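Long-range contacts in uncharacterized protein (Bacteroides ovatus, PDB 4FXT), which is of unknown function but joins an apparently transthyretin-like N-terminal domain to a probably E-set-like C-terminal domain in one all-beta chain: residues K7-T11 and I82-N87; N69-R74 and K187-C192; Y97-V103 and V181-K187; I132-T136 and I165-L171. One frame throughout, in Å; residues are numbered along the deposited sequence.

Contact 1 (K7-T11 and I82-N87); sequences KATLT and ITVRGN
K7-T11 runs extended, with L10 at phi/psi -102/116°, while I82-V84 is the end of another strand and R85-N87 leaves that strand and turns toward 7-11. G86 makes the bend with a positive phi (81/-175°), a conformation easily reached without a side chain, and N87 (-57/124°) brings the chain against the first segment: the CA atoms of T9 and N87 lie 4.7 Å apart. The N87 side chain, chi1 m and chi2 7°, curls over so that its OD1 accepts a hydrogen bond from the backbone N of T9 at 3.2 Å (138° at the hydrogen). In return N87 CA makes a CH...O contact with T9 O at 3.5 Å. A8 points its CB into the bend, 3.5 Å from G86 O and 3.8 Å from CG2 of V84 (chi1 p). Two residues on, L10 (t, p) reaches CD1 to within 4.0 Å of CG2 of I82 (m, t); the pairs A8-V84 and L10-I82 form a small apolar patch beside the polar turn. Such a bend, carrying the chain from one sheet to the facing one, fits the beta sandwich expected of a transthyretin-like domain. Strand 7-16 pairs with strand 52-58, antiparallel, and with strand 88-93, parallel, which begins straight after N87; strand 79-84 is an outer strand of the other sheet, beside strand 60-68.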
loop_
_atom_site.group_PDB
_atom_site.type_symbol
_atom_site.label_atom_id
_atom_site.label_comp_id
_atom_site.label_asym_id
_atom_site.label_seq_id
_atom_site.Cartn_x
_atom_site.Cartn_y
_atom_site.Cartn_z
ATOM N N LYS A 7 -26.071 -9.302 -10.467
ATOM C CA LYS A 7 -24.610 -9.188 -10.451
ATOM C C LYS A 7 -24.177 -8.436 -9.196
ATOM O O LYS A 7 -24.210 -7.202 -9.153
ATOM C CB LYS A 7 -24.125 -8.485 -11.732
ATOM C CG LYS A 7 -22.685 -8.745 -12.067
ATOM C CD LYS A 7 -22.259 -8.034 -13.327
ATOM C CE LYS A 7 -20.823 -8.371 -13.667
ATOM N NZ LYS A 7 -20.307 -7.564 -14.805
ATOM N N ALA A 8 -23.770 -9.220 -8.177
ATOM C CA ALA A 8 -23.321 -8.889 -6.817
ATOM C C ALA A 8 -22.010 -8.064 -6.781
ATOM O O ALA A 8 -21.335 -7.920 -7.801
ATOM C CB ALA A 8 -23.107 -10.183 -6.051
ATOM N N THR A 9 -21.652 -7.550 -5.579
ATOM C CA THR A 9 -20.436 -6.760 -5.349
ATOM C C THR A 9 -19.553 -7.461 -4.319
ATOM O O THR A 9 -19.993 -7.684 -3.193
ATOM C CB THR A 9 -20.802 -5.318 -4.878
ATOM O OG1 THR A 9 -21.702 -4.710 -5.789
ATOM C CG2 THR A 9 -19.612 -4.432 -4.748
ATOM N N LEU A 10 -18.299 -7.784 -4.690
ATOM C CA LEU A 10 -17.291 -8.356 -3.782
ATOM C C LEU A 10 -16.331 -7.275 -3.380
ATOM O O LEU A 10 -15.632 -6.741 -4.236
ATOM C CB LEU A 10 -16.525 -9.554 -4.367
ATOM C CG LEU A 10 -15.389 -10.113 -3.467
ATOM C CD1 LEU A 10 -15.927 -10.699 -2.145
ATOM C CD2 LEU A 10 -14.573 -11.149 -4.193
ATOM N N THR A 11 -16.298 -6.936 -2.091
ATOM C CA THR A 11 -15.403 -5.885 -1.583
ATOM C C THR A 11 -14.565 -6.462 -0.457
ATOM O O THR A 11 -14.877 -7.516 0.057
ATOM C CB THR A 11 -16.185 -4.598 -1.121
ATOM O OG1 THR A 11 -17.112 -4.951 -0.100
ATOM C CG2 THR A 11 -16.939 -3.907 -2.247
ATOM N N ILE A 82 -13.817 -18.157 -2.216
ATOM C CA ILE A 82 -14.800 -17.127 -1.906
ATOM C C ILE A 82 -16.126 -17.520 -2.496
ATOM O O ILE A 82 -16.226 -17.664 -3.716
ATOM C CB ILE A 82 -14.336 -15.731 -2.443
ATOM C CG1 ILE A 82 -12.878 -15.375 -2.003
ATOM C CG2 ILE A 82 -15.345 -14.619 -2.097
ATOM C CD1 ILE A 82 -12.257 -14.134 -2.668
ATOM N N THR A 83 -17.151 -17.662 -1.653
ATOM C CA THR A 83 -18.486 -17.967 -2.147
ATOM C C THR A 83 -19.273 -16.643 -2.113
ATOM O O THR A 83 -19.454 -16.041 -1.048
ATOM C CB THR A 83 -19.113 -19.115 -1.353
ATOM O OG1 THR A 83 -18.289 -20.269 -1.540
ATOM C CG2 THR A 83 -20.509 -19.459 -1.825
ATOM N N VAL A 84 -19.690 -16.170 -3.297
ATOM C CA VAL A 84 -20.447 -14.940 -3.392
ATOM C C VAL A 84 -21.930 -15.304 -3.684
ATOM O O VAL A 84 -22.271 -15.928 -4.693
ATOM C CB VAL A 84 -19.859 -13.935 -4.417
ATOM C CG1 VAL A 84 -19.654 -14.546 -5.781
ATOM C CG2 VAL A 84 -20.707 -12.684 -4.526
ATOM N N ARG A 85 -22.778 -14.950 -2.719
ATOM C CA ARG A 85 -24.230 -15.072 -2.722
ATOM C C ARG A 85 -24.745 -13.740 -2.216
ATOM O O ARG A 85 -24.753 -13.490 -1.004
ATOM C CB ARG A 85 -24.705 -16.286 -1.908
ATOM N N GLY A 86 -25.009 -12.841 -3.164
ATOM C CA GLY A 86 -25.385 -11.455 -2.905
ATOM C C GLY A 86 -24.126 -10.669 -2.617
ATOM O O GLY A 86 -23.022 -11.215 -2.732
ATOM N N ASN A 87 -24.258 -9.389 -2.243
ATOM C CA ASN A 87 -23.090 -8.577 -1.914
ATOM C C ASN A 87 -22.324 -9.256 -0.796
ATOM O O ASN A 87 -22.906 -9.629 0.225
ATOM C CB ASN A 87 -23.481 -7.145 -1.549
ATOM C CG ASN A 87 -24.025 -6.318 -2.694
ATOM O OD1 ASN A 87 -24.266 -6.789 -3.817
ATOM N ND2 ASN A 87 -24.209 -5.039 -2.429
#

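Contact 2 (N69-R74 and K187-C192)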
loop_
_atom_site.group_PDB
_atom_site.type_symbol
_atom_site.label_atom_id
_atom_site.label_comp_id
_atom_site.label_asym_id
_atom_site.label_seq_id
_atom_site.Cartn_x
_atom_site.Cartn_y
_atom_site.Cartn_z
ATOM N N ASN A 69 2.720 -7.529 -9.473
ATOM C CA ASN A 69 3.909 -6.885 -8.939
ATOM C C ASN A 69 3.697 -6.380 -7.521
ATOM O O ASN A 69 4.588 -5.695 -6.991
ATOM C CB ASN A 69 4.298 -5.734 -9.841
ATOM C CG ASN A 69 4.648 -6.165 -11.237
ATOM O OD1 ASN A 69 5.530 -7.002 -11.486
ATOM N ND2 ASN A 69 4.003 -5.535 -12.180
ATOM N N ALA A 70 2.564 -6.767 -6.886
ATOM C CA ALA A 70 2.212 -6.373 -5.515
ATOM C C ALA A 70 3.400 -6.564 -4.512
ATOM O O ALA A 70 4.146 -7.558 -4.614
ATOM C CB ALA A 70 1.022 -7.178 -5.048
ATOM N N PRO A 71 3.575 -5.631 -3.537
ATOM C CA PRO A 71 4.714 -5.736 -2.608
ATOM C C PRO A 71 4.495 -6.746 -1.446
ATOM O O PRO A 71 4.925 -6.513 -0.296
ATOM C CB PRO A 71 4.840 -4.326 -2.065
ATOM C CG PRO A 71 3.427 -3.793 -2.087
ATOM C CD PRO A 71 2.819 -4.378 -3.329
ATOM N N TRP A 72 3.941 -7.914 -1.771
ATOM C CA TRP A 72 3.754 -8.992 -0.819
ATOM C C TRP A 72 3.991 -10.331 -1.489
ATOM O O TRP A 72 4.075 -10.384 -2.721
ATOM C CB TRP A 72 2.359 -8.945 -0.191
ATOM C CG TRP A 72 1.218 -8.805 -1.157
ATOM C CD1 TRP A 72 0.702 -9.768 -1.978
ATOM C CD2 TRP A 72 0.345 -7.672 -1.269
ATOM N NE1 TRP A 72 -0.362 -9.260 -2.689
ATOM C CE2 TRP A 72 -0.624 -7.986 -2.246
ATOM C CE3 TRP A 72 0.309 -6.400 -0.659
ATOM C CZ2 TRP A 72 -1.628 -7.077 -2.616
ATOM C CZ3 TRP A 72 -0.658 -5.491 -1.054
ATOM C CH2 TRP A 72 -1.629 -5.839 -2.003
ATOM N N GLU A 73 4.108 -11.416 -0.683
ATOM C CA GLU A 73 4.276 -12.759 -1.210
ATOM C C GLU A 73 3.107 -13.118 -2.101
ATOM O O GLU A 73 1.952 -12.862 -1.739
ATOM C CB GLU A 73 4.434 -13.794 -0.100
ATOM C CG GLU A 73 5.737 -13.714 0.660
ATOM C CD GLU A 73 5.965 -14.861 1.627
ATOM O OE1 GLU A 73 4.978 -15.395 2.188
ATOM O OE2 GLU A 73 7.147 -15.228 1.813
ATOM N N ARG A 74 3.425 -13.694 -3.266
ATOM C CA ARG A 74 2.458 -14.078 -4.290
ATOM C C ARG A 74 2.589 -15.589 -4.620
ATOM O O ARG A 74 3.051 -15.931 -5.715
ATOM C CB ARG A 74 2.670 -13.201 -5.547
ATOM C CG ARG A 74 2.337 -11.721 -5.333
ATOM C CD ARG A 74 3.257 -10.806 -6.119
ATOM N NE ARG A 74 4.601 -10.781 -5.544
ATOM C CZ ARG A 74 5.642 -10.142 -6.066
ATOM N NH1 ARG A 74 5.521 -9.485 -7.211
ATOM N NH2 ARG A 74 6.824 -10.184 -5.464
ATOM N N LYS A 187 12.476 -8.141 -3.508
ATOM C CA LYS A 187 11.593 -9.247 -3.907
ATOM C C LYS A 187 10.325 -8.756 -4.680
ATOM O O LYS A 187 9.561 -9.578 -5.190
ATOM C CB LYS A 187 11.161 -10.071 -2.672
ATOM C CG LYS A 187 12.311 -10.676 -1.839
ATOM C CD LYS A 187 13.284 -11.584 -2.628
ATOM C CE LYS A 187 14.470 -11.987 -1.797
ATOM N NZ LYS A 187 15.525 -12.581 -2.652
ATOM N N SER A 188 10.145 -7.451 -4.828
ATOM C CA SER A 188 9.034 -6.841 -5.563
ATOM C C SER A 188 9.491 -5.568 -6.268
ATOM O O SER A 188 10.343 -4.854 -5.737
ATOM C CB SER A 188 7.858 -6.528 -4.635
ATOM O OG SER A 188 6.792 -5.938 -5.368
ATOM N N SER A 189 8.884 -5.263 -7.433
ATOM C CA SER A 189 9.161 -4.063 -8.231
ATOM C C SER A 189 8.419 -2.844 -7.645
ATOM O O SER A 189 8.642 -1.696 -8.058
ATOM C CB SER A 189 8.761 -4.292 -9.686
ATOM O OG SER A 189 7.420 -4.741 -9.782
ATOM N N GLU A 190 7.639 -3.092 -6.604
ATOM C CA GLU A 190 6.803 -2.089 -5.990
ATOM C C GLU A 190 7.199 -1.800 -4.556
ATOM O O GLU A 190 7.638 -2.678 -3.839
ATOM C CB GLU A 190 5.343 -2.633 -6.020
ATOM C CG GLU A 190 4.267 -1.584 -6.108
ATOM C CD GLU A 190 4.388 -0.757 -7.371
ATOM O OE1 GLU A 190 4.724 -1.288 -8.466
ATOM O OE2 GLU A 190 4.108 0.454 -7.247
ATOM N N TYR A 191 6.962 -0.568 -4.129
ATOM C CA TYR A 191 7.100 -0.189 -2.747
ATOM C C TYR A 191 5.877 -0.597 -1.973
ATOM O O TYR A 191 4.774 -0.659 -2.530
ATOM C CB TYR A 191 7.317 1.336 -2.595
ATOM C CG TYR A 191 8.691 1.902 -2.850
ATOM C CD1 TYR A 191 9.194 2.003 -4.144
ATOM C CD2 TYR A 191 9.419 2.501 -1.826
ATOM C CE1 TYR A 191 10.446 2.553 -4.396
ATOM C CE2 TYR A 191 10.667 3.082 -2.068
ATOM C CZ TYR A 191 11.169 3.117 -3.363
ATOM O OH TYR A 191 12.385 3.695 -3.638
ATOM N N CYS A 192 6.042 -0.791 -0.685
ATOM C CA CYS A 192 4.949 -0.965 0.233
ATOM C C CYS A 192 4.826 0.323 1.009
ATOM O O CYS A 192 5.836 0.839 1.493
ATOM C CB CYS A 192 5.116 -2.178 1.135
ATOM S SG CYS A 192 3.776 -2.353 2.351
#
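A single serine hydroxyl sits at the meeting point of two irregular loops: OG of S188 lies 2.7 Å from O of N69 and 3.2 Å from O of A70, the latter a weak hydrogen bond at most. The same OG accepts the backbone N of its own loop two residues on, E190 N to S188 OG 3.2 Å, forming an ST turn. P71 packs beside it against 190-192. Its CB lies 3.9 Å from CB of C192, its CG 3.4 Å from O of Y191, and its CD 4.1 Å from CB of E190. R74 closes the other end, with NH2 giving a weak hydrogen bond to O of K187 at 2.8 Å, in the guanidinium plane. R74 NH2 also hydrogen-bonds Y97 OH, and R74 NE folds back on O of W72 at 2.9 Å, again weakly. N69 CB touches OG of S189 at 3.3 Å. The carboxylate of E190 turns to a salt bridge with R24 of the N-terminal domain, so this too crosses between domains. With 69-74 in the N-terminal domain and 187-192 in the C-terminal one, this is a loop-to-loop interface between two beta domains, probably transthyretin-like and E-set-like by family.

Contact 3 (Y97-V103 and V181-K187)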
loop_
_atom_site.group_PDB
_atom_site.type_symbol
_atom_site.label_atom_id
_atom_site.label_comp_id
_atom_site.label_asym_id
_atom_site.label_seq_id
_atom_site.Cartn_x
_atom_site.Cartn_y
_atom_site.Cartn_z
ATOM N N TYR A 97 6.757 -7.949 2.296
ATOM C CA TYR A 97 8.157 -8.285 2.560
ATOM C C TYR A 97 8.620 -7.421 3.732
ATOM O O TYR A 97 9.148 -7.922 4.735
ATOM C CB TYR A 97 9.004 -8.115 1.304
ATOM C CG TYR A 97 8.528 -9.011 0.176
ATOM C CD1 TYR A 97 8.802 -10.375 0.181
ATOM C CD2 TYR A 97 7.820 -8.492 -0.910
ATOM C CE1 TYR A 97 8.343 -11.209 -0.836
ATOM C CE2 TYR A 97 7.376 -9.312 -1.943
ATOM C CZ TYR A 97 7.648 -10.673 -1.904
ATOM O OH TYR A 97 7.257 -11.526 -2.911
ATOM N N PHE A 98 8.282 -6.142 3.644
ATOM C CA PHE A 98 8.457 -5.108 4.643
ATOM C C PHE A 98 7.132 -4.404 4.847
ATOM O O PHE A 98 6.377 -4.222 3.869
ATOM C CB PHE A 98 9.562 -4.133 4.229
ATOM C CG PHE A 98 10.963 -4.685 4.255
ATOM C CD1 PHE A 98 11.495 -5.325 3.146
ATOM C CD2 PHE A 98 11.763 -4.531 5.375
ATOM C CE1 PHE A 98 12.794 -5.832 3.164
ATOM C CE2 PHE A 98 13.070 -5.015 5.388
ATOM C CZ PHE A 98 13.572 -5.678 4.286
ATOM N N PHE A 99 6.816 -4.056 6.103
ATOM C CA PHE A 99 5.548 -3.398 6.411
ATOM C C PHE A 99 5.800 -2.060 7.117
ATOM O O PHE A 99 6.701 -1.964 7.957
ATOM C CB PHE A 99 4.662 -4.325 7.260
ATOM C CG PHE A 99 3.311 -3.768 7.664
ATOM C CD1 PHE A 99 2.310 -3.547 6.711
ATOM C CD2 PHE A 99 3.012 -3.533 8.993
ATOM C CE1 PHE A 99 1.057 -3.038 7.082
ATOM C CE2 PHE A 99 1.752 -3.050 9.369
ATOM C CZ PHE A 99 0.778 -2.810 8.413
ATOM N N VAL A 100 5.030 -1.021 6.734
ATOM C CA VAL A 100 5.136 0.315 7.342
ATOM C C VAL A 100 3.945 0.537 8.278
ATOM O O VAL A 100 2.802 0.489 7.804
ATOM C CB VAL A 100 5.235 1.470 6.293
ATOM C CG1 VAL A 100 5.674 2.770 6.977
ATOM C CG2 VAL A 100 6.223 1.129 5.179
ATOM N N ARG A 101 4.199 0.774 9.580
ATOM C CA ARG A 101 3.090 1.115 10.529
ATOM C C ARG A 101 3.403 2.340 11.431
ATOM O O ARG A 101 4.526 2.865 11.478
ATOM C CB ARG A 101 2.722 -0.056 11.464
ATOM C CG ARG A 101 3.718 -0.305 12.612
ATOM C CD ARG A 101 3.281 -1.500 13.412
ATOM N NE ARG A 101 3.433 -2.746 12.657
ATOM C CZ ARG A 101 2.662 -3.818 12.813
ATOM N NH1 ARG A 101 1.611 -3.779 13.635
ATOM N NH2 ARG A 101 2.904 -4.923 12.113
ATOM N N ASN A 102 2.365 2.758 12.175
ATOM C CA ASN A 102 2.361 3.818 13.195
ATOM C C ASN A 102 3.033 5.078 12.621
ATOM O O ASN A 102 3.993 5.627 13.175
ATOM C CB ASN A 102 3.052 3.307 14.444
ATOM C CG ASN A 102 2.558 1.926 14.923
ATOM O OD1 ASN A 102 1.551 1.362 14.450
ATOM N ND2 ASN A 102 3.336 1.280 15.794
ATOM N N VAL A 103 2.473 5.534 11.497
ATOM C CA VAL A 103 2.971 6.646 10.700
ATOM C C VAL A 103 2.207 7.931 11.036
ATOM O O VAL A 103 0.991 7.940 11.056
ATOM C CB VAL A 103 2.851 6.292 9.200
ATOM C CG1 VAL A 103 3.331 7.433 8.330
ATOM C CG2 VAL A 103 3.644 5.024 8.892
ATOM N N VAL A 181 4.964 7.278 3.435
ATOM C CA VAL A 181 6.239 6.578 3.632
ATOM C C VAL A 181 6.176 5.268 2.854
ATOM O O VAL A 181 5.172 4.563 2.956
ATOM C CB VAL A 181 6.576 6.347 5.141
ATOM C CG1 VAL A 181 7.925 5.681 5.310
ATOM C CG2 VAL A 181 6.530 7.637 5.940
ATOM N N GLY A 182 7.230 4.965 2.083
ATOM C CA GLY A 182 7.320 3.752 1.277
ATOM C C GLY A 182 8.580 2.974 1.536
ATOM O O GLY A 182 9.632 3.573 1.687
ATOM N N VAL A 183 8.514 1.649 1.591
ATOM C CA VAL A 183 9.735 0.823 1.734
ATOM C C VAL A 183 9.748 -0.184 0.572
ATOM O O VAL A 183 8.743 -0.863 0.359
ATOM C CB VAL A 183 9.914 0.120 3.127
ATOM C CG1 VAL A 183 8.678 -0.666 3.530
ATOM C CG2 VAL A 183 11.138 -0.780 3.164
ATOM N N LYS A 184 10.876 -0.254 -0.184
ATOM C CA LYS A 184 11.038 -1.198 -1.299
ATOM C C LYS A 184 12.038 -2.299 -0.962
ATOM O O LYS A 184 13.123 -2.011 -0.445
ATOM C CB LYS A 184 11.485 -0.497 -2.572
ATOM C CG LYS A 184 11.359 -1.455 -3.744
ATOM C CD LYS A 184 11.871 -0.927 -5.032
ATOM C CE LYS A 184 11.713 -1.956 -6.099
ATOM N NZ LYS A 184 12.477 -3.171 -5.821
ATOM N N SER A 185 11.673 -3.560 -1.262
ATOM C CA SER A 185 12.531 -4.750 -1.085
ATOM C C SER A 185 13.056 -5.216 -2.421
ATOM O O SER A 185 12.593 -4.739 -3.455
ATOM C CB SER A 185 11.776 -5.887 -0.406
ATOM O OG SER A 185 10.798 -6.438 -1.273
ATOM N N ASP A 186 13.967 -6.185 -2.404
ATOM C CA ASP A 186 14.554 -6.779 -3.598
ATOM C C ASP A 186 13.644 -7.871 -4.169
ATOM O O ASP A 186 14.006 -8.477 -5.197
ATOM C CB ASP A 186 15.957 -7.367 -3.276
ATOM C CG ASP A 186 16.021 -8.538 -2.287
ATOM O OD1 ASP A 186 15.082 -8.691 -1.475
ATOM O OD2 ASP A 186 17.044 -9.263 -2.286
ATOM N N LYS A 187 12.476 -8.141 -3.508
ATOM C CA LYS A 187 11.593 -9.247 -3.907
ATOM C C LYS A 187 10.325 -8.756 -4.680
ATOM O O LYS A 187 9.561 -9.578 -5.190
ATOM C CB LYS A 187 11.161 -10.071 -2.672
ATOM C CG LYS A 187 12.311 -10.676 -1.839
ATOM C CD LYS A 187 13.284 -11.584 -2.628
ATOM C CE LYS A 187 14.470 -11.987 -1.797
ATOM N NZ LYS A 187 15.525 -12.581 -2.652
#
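Here the two sheets of the C-terminal beta sandwich, consistent with its E-set family assignment, face each other. Strand 98-101 and strand 181-185 belong to different sheets and run nearly antiparallel, at 170°, with their axes approaching to 7.3 Å; side chains, not backbone bonds, fill the gap. Alternate residues point inward: F98 and V100 from one strand, V181, V183 and S185 from the other. The tightest fit is V100 CG2 to V183 CG1, 3.5 Å, and the same V183 CG1 meets F98 CB at 3.6 Å. V100 CG1 lies 4.0 Å from CG1 of V181, whose CG2 is in turn 4.0 Å from CG1 of V103. That valine lies beyond the corner the chain turns at N102 (phi/psi 49/57°), so V181 touches residues from before and after the bend. F98 offers its ring edge to S185, CD1 to CB 3.6 Å, and is backed by M127, while V183 rests on V130 of the next strand. At the end near the N-terminal domain the chemistry changes. The OG of S185 accepts N of K187 at 3.3 Å in an ST turn, and Y97, whose hydroxyl bonds R74, packs against that turn: K187 CB lies over the Y97 ring face in a CH-pi contact, 3.6 Å from the centroid and 13° off the normal.

Contact 4 (I132-T136 and I165-L171); sequences IYLGT and IEIPSGL. With EDO (1,2-ethanediol), chain O.
I132 to G135 is extended strand, its side chains alternating between the second segment and the far side, and both segments advance in the same sense: the CA pairs I132-I165, L134-I167 and T136-L171 are 7.1, 7.7 and 7.1 Å apart. I132 (chi1 m) sets its CG2 3.6 Å from CG2 of I165 (t, t), whose CD1 comes within 3.4 Å of I132 O. Y133 points away. L134 (m, t) makes the most contacts: its CD1 lies 3.8 Å from I165 CG2, 3.9 Å from E166 O and 4.0 Å from P168 CD, and its CB is 4.2 Å from CD2 of L171. G135 (-135/162°) leaves room for an ethanediol, probably from the crystallisation liquor, where a CB would clash. T136 (-79/-35°, chi1 p) leaves the strand, puts CG2 3.3 Å from CD1 of L171 (chi1 -116°, between wells, chi2 p), and hydrogen-bonds the diol O2 through its N at 2.8 Å. L171 is brought back by a type I turn, P168-L171, with L171 N to P168 O at 3.0 Å. This is facing-sheet packing in a beta sandwich: strand 127-135 lies between 147-150 and 176-185, strand 160-166 beside 111-120, and I112 and L177 add to the apolar layer.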
loop_
_atom_site.group_PDB
_atom_site.type_symbol
_atom_site.label_atom_id
_atom_site.label_comp_id
_atom_site.label_asym_id
_atom_site.label_seq_id
_atom_site.Cartn_x
_atom_site.Cartn_y
_atom_site.Cartn_z
ATOM N N ILE A 132 10.217 8.991 1.760
ATOM C CA ILE A 132 9.167 9.890 2.233
ATOM C C ILE A 132 8.712 10.664 1.010
ATOM O O ILE A 132 9.554 11.189 0.283
ATOM C CB ILE A 132 9.531 10.815 3.432
ATOM C CG1 ILE A 132 10.032 10.043 4.667
ATOM C CG2 ILE A 132 8.369 11.740 3.817
ATOM C CD1 ILE A 132 11.400 10.006 4.720
ATOM N N TYR A 133 7.394 10.698 0.752
ATOM C CA TYR A 133 6.845 11.365 -0.427
ATOM C C TYR A 133 5.823 12.422 -0.021
ATOM O O TYR A 133 5.077 12.220 0.941
ATOM C CB TYR A 133 6.213 10.317 -1.347
ATOM C CG TYR A 133 7.186 9.205 -1.696
ATOM C CD1 TYR A 133 8.175 9.394 -2.657
ATOM C CD2 TYR A 133 7.132 7.972 -1.051
ATOM C CE1 TYR A 133 9.115 8.403 -2.935
ATOM C CE2 TYR A 133 8.043 6.963 -1.345
ATOM C CZ TYR A 133 9.039 7.185 -2.286
ATOM O OH TYR A 133 9.994 6.234 -2.558
ATOM N N LEU A 134 5.845 13.569 -0.718
ATOM C CA LEU A 134 4.876 14.667 -0.581
ATOM C C LEU A 134 4.206 14.884 -1.910
ATOM O O LEU A 134 4.910 14.958 -2.918
ATOM C CB LEU A 134 5.492 15.994 -0.069
ATOM C CG LEU A 134 6.312 16.000 1.265
ATOM C CD1 LEU A 134 6.899 17.352 1.515
ATOM C CD2 LEU A 134 5.482 15.555 2.464
ATOM N N GLY A 135 2.871 14.936 -1.924
ATOM C CA GLY A 135 2.076 15.121 -3.136
ATOM C C GLY A 135 0.955 16.130 -2.998
ATOM O O GLY A 135 0.564 16.476 -1.877
ATOM N N THR A 136 0.428 16.618 -4.142
ATOM C CA THR A 136 -0.658 17.607 -4.112
ATOM C C THR A 136 -2.000 16.883 -3.837
ATOM O O THR A 136 -2.866 17.424 -3.137
ATOM C CB THR A 136 -0.727 18.457 -5.408
ATOM O OG1 THR A 136 -0.976 17.614 -6.511
ATOM C CG2 THR A 136 0.544 19.215 -5.709
ATOM N N ILE A 165 11.485 15.954 5.602
ATOM C CA ILE A 165 11.473 16.267 4.173
ATOM C C ILE A 165 11.058 17.727 4.024
ATOM O O ILE A 165 10.107 18.174 4.667
ATOM C CB ILE A 165 10.557 15.291 3.375
ATOM C CG1 ILE A 165 10.642 15.547 1.845
ATOM C CG2 ILE A 165 9.109 15.298 3.901
ATOM C CD1 ILE A 165 10.045 14.516 0.984
ATOM N N GLU A 166 11.786 18.472 3.190
ATOM C CA GLU A 166 11.517 19.875 2.932
ATOM C C GLU A 166 10.287 20.044 1.989
ATOM O O GLU A 166 10.171 19.358 0.972
ATOM C CB GLU A 166 12.756 20.531 2.333
ATOM C CG GLU A 166 12.631 22.038 2.223
ATOM C CD GLU A 166 13.920 22.765 1.897
ATOM O OE1 GLU A 166 14.875 22.684 2.704
ATOM O OE2 GLU A 166 13.915 23.536 0.915
ATOM N N ILE A 167 9.384 20.982 2.343
ATOM C CA ILE A 167 8.187 21.292 1.575
ATOM C C ILE A 167 8.632 21.985 0.273
ATOM O O ILE A 167 9.329 23.008 0.343
ATOM C CB ILE A 167 7.186 22.148 2.402
ATOM C CG1 ILE A 167 6.839 21.490 3.732
ATOM C CG2 ILE A 167 5.933 22.438 1.593
ATOM C CD1 ILE A 167 6.042 22.341 4.718
ATOM N N PRO A 168 8.291 21.429 -0.910
ATOM C CA PRO A 168 8.742 22.046 -2.168
ATOM C C PRO A 168 8.011 23.378 -2.460
ATOM O O PRO A 168 6.948 23.650 -1.893
ATOM C CB PRO A 168 8.414 20.979 -3.225
ATOM C CG PRO A 168 7.292 20.208 -2.649
ATOM C CD PRO A 168 7.521 20.193 -1.162
ATOM N N SER A 169 8.611 24.205 -3.345
ATOM C CA SER A 169 8.127 25.524 -3.757
ATOM C C SER A 169 6.661 25.493 -4.244
ATOM O O SER A 169 5.866 26.378 -3.910
ATOM C CB SER A 169 9.008 26.089 -4.871
ATOM O OG SER A 169 9.019 25.255 -6.022
ATOM N N GLY A 170 6.321 24.478 -5.015
ATOM C CA GLY A 170 4.979 24.348 -5.557
ATOM C C GLY A 170 3.942 23.781 -4.607
ATOM O O GLY A 170 2.844 23.438 -5.047
ATOM N N LEU A 171 4.277 23.686 -3.303
ATOM C CA LEU A 171 3.374 23.147 -2.288
ATOM C C LEU A 171 3.295 24.039 -1.056
ATOM O O LEU A 171 2.378 23.882 -0.249
ATOM C CB LEU A 171 3.889 21.756 -1.878
ATOM C CG LEU A 171 3.010 20.558 -2.182
ATOM C CD1 LEU A 171 2.666 20.493 -3.595
ATOM C CD2 LEU A 171 3.709 19.294 -1.851
HETATM C C1 EDO O . 0.855 13.512 -6.315
HETATM O O1 EDO O . -0.548 13.804 -6.205
HETATM C C2 EDO O . 1.669 14.560 -7.145
HETATM O O2 EDO O . 1.794 15.819 -6.489
#

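How the contacts relate
Contacts 3 and 4 are both buried and both join the two sheets of the C-terminal sandwich; strands 176-185 and 127-135 are neighbours in one of them, so the two contacts, centres 20 Å apart, sample one apolar layer. Contact 1, partly buried, lies about 40 Å (centre to centre) from contact 4 and combines sandwich packing with a polar turn in the N-terminal domain. Contact 2 bridges the domains and is the most polar, mixing hydroxyl, carbonyl and guanidinium groups with a buried proline. It touches contact 3, sharing K187, and C192 O lies 2.8 Å from V183 N, a probable hydrogen bond joining the two. Its Y191 also reaches Y133 of contact 4.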